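Local structure of spherulin 3A (Physarum polycephalum, 1HDF) at the interface of chains A and B. The protein is a calcium-binding, dimeric structural protein of the beta/gamma-crystallin family. Sequence-based numbering; all coordinates share one arbitrary frame. Chains: chain A/B, Spherulin 3A.

The interface of chains A and B. Residues chain A 35, 65-66; chain B 57, 99-100.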
loop_
_atom_site.group_PDB
_atom_site.type_symbol
_atom_site.label_atom_id
_atom_site.label_comp_id
_atom_site.label_asym_id
_atom_site.label_seq_id
_atom_site.Cartn_x
_atom_site.Cartn_y
_atom_site.Cartn_z
ATOM N N TYR A 35 -9.638 6.528 4.462
ATOM C CA TYR A 35 -9.614 7.976 4.702
ATOM C C TYR A 35 -10.958 8.673 4.647
ATOM O O TYR A 35 -11.054 9.862 4.955
ATOM C CB TYR A 35 -8.630 8.666 3.749
ATOM C CG TYR A 35 -9.000 8.580 2.286
ATOM C CD1 TYR A 35 -9.955 9.432 1.731
ATOM C CD2 TYR A 35 -8.396 7.639 1.455
ATOM C CE1 TYR A 35 -10.300 9.348 0.374
ATOM C CE2 TYR A 35 -8.733 7.541 0.104
ATOM C CZ TYR A 35 -9.680 8.393 -0.432
ATOM O OH TYR A 35 -9.995 8.293 -1.770
ATOM N N ARG A 65 -10.346 11.909 6.239
ATOM C CA ARG A 65 -8.947 12.236 5.986
ATOM C C ARG A 65 -8.100 12.418 7.240
ATOM O O ARG A 65 -7.153 13.205 7.264
ATOM C CB ARG A 65 -8.874 13.474 5.093
ATOM C CG ARG A 65 -9.470 13.207 3.723
ATOM C CD ARG A 65 -9.549 14.447 2.857
ATOM N NE ARG A 65 -9.969 14.110 1.499
ATOM C CZ ARG A 65 -11.137 13.555 1.188
ATOM N NH1 ARG A 65 -12.018 13.272 2.141
ATOM N NH2 ARG A 65 -11.423 13.268 -0.078
ATOM N N PHE A 66 -8.464 11.686 8.286
ATOM C CA PHE A 66 -7.720 11.702 9.543
ATOM C C PHE A 66 -7.637 13.045 10.267
ATOM O O PHE A 66 -6.613 13.366 10.861
ATOM C CB PHE A 66 -6.313 11.155 9.278
ATOM C CG PHE A 66 -6.288 10.059 8.245
ATOM C CD1 PHE A 66 -6.989 8.875 8.443
ATOM C CD2 PHE A 66 -5.597 10.229 7.051
ATOM C CE1 PHE A 66 -7.007 7.876 7.465
ATOM C CE2 PHE A 66 -5.608 9.239 6.071
ATOM C CZ PHE A 66 -6.315 8.060 6.279
ATOM N N LYS B 57 -0.755 12.234 5.883
ATOM C CA LYS B 57 -0.803 12.429 7.329
ATOM C C LYS B 57 0.292 11.544 7.904
ATOM O O LYS B 57 0.508 10.430 7.426
ATOM C CB LYS B 57 -2.142 11.965 7.904
ATOM C CG LYS B 57 -2.876 12.993 8.734
ATOM C CD LYS B 57 -3.505 14.028 7.830
ATOM C CE LYS B 57 -4.549 14.847 8.550
ATOM N NZ LYS B 57 -5.362 15.574 7.546
ATOM N N PHE B 99 -4.382 10.061 1.274
ATOM C CA PHE B 99 -5.796 10.163 0.942
ATOM C C PHE B 99 -5.952 11.019 -0.312
ATOM O O PHE B 99 -5.007 11.688 -0.730
ATOM C CB PHE B 99 -6.546 10.809 2.112
ATOM C CG PHE B 99 -6.068 12.198 2.448
ATOM C CD1 PHE B 99 -6.478 13.294 1.693
ATOM C CD2 PHE B 99 -5.190 12.411 3.503
ATOM C CE1 PHE B 99 -6.022 14.575 1.986
ATOM C CE2 PHE B 99 -4.728 13.692 3.802
ATOM C CZ PHE B 99 -5.145 14.773 3.043
ATOM N N GLU B 100 -7.143 10.993 -0.909
ATOM C CA GLU B 100 -7.417 11.794 -2.099
ATOM C C GLU B 100 -8.017 13.119 -1.632
ATOM O O GLU B 100 -8.476 13.158 -0.470
ATOM C CB GLU B 100 -8.412 11.069 -3.015
ATOM C CG GLU B 100 -7.960 9.688 -3.469
ATOM C CD GLU B 100 -6.794 9.737 -4.439
ATOM O OE1 GLU B 100 -6.127 10.785 -4.515
ATOM O OE2 GLU B 100 -6.537 8.722 -5.121
#
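The phenol ring of A:Tyr35 lies flat over the backbone of B:Phe99 and B:Glu100 near the C-terminal end of chain B. B:Phe99 CB sits over one ring face, 3.8 Å from the centroid, and on that face the amide N of B:Glu100 is displaced toward the rim. A chi1 of 64° sets the ring of A:Tyr35 between its own backbone N and carbonyl carbon, which turns the face onto the partner chain. The hydroxyl end reaches past the backbone to the CB and CG methylenes of B:Glu100, whose carboxylate plane stands almost perpendicular to the ring. Cut back to an alanine, A:Tyr35 would probably leave B:Phe99 CB and the B:Glu100 amide without the flat ring over them, and the B:Glu100 methylenes without their neighbour. A:Arg65 crosses the phenyl ring of B:Phe99 at about a right angle: its CG lies over the ring face, 4.0 Å from the centroid, and CD continues on that face above the CD1–CE1 rim, 3.5 Å from B:Phe99 CD1. Its chain runs extended from CG to NE, carrying the guanidinium beyond the ring to the backbone carbonyl of B:Glu100. There A:Arg65 NE donates a hydrogen bond of 2.6 Å to B:Glu100 O in the carbonyl plane, although the acceptor is tilted 28° out of the guanidinium plane; NH2 adds a weak bond to the same oxygen. Away from this close packing the contact is looser: A:Phe66 and B:Lys57 each hide 16 Å², against 45 to 67 Å² for the other residues. A:Phe66 CB lies 3.9 Å from B:Lys57 CG, and the A:Phe66 ring only brushes that of B:Phe99. Here the polar contact is a 3.0 Å hydrogen bond from the terminal amine NZ of B:Lys57 to A:Arg65 O, nearly in line with the C=O (166° at the oxygen). Repeated by the two-fold symmetry, the patch probably helps hold together the spherulin 3A dimer, using aromatic packing and backbone-directed hydrogen bonds.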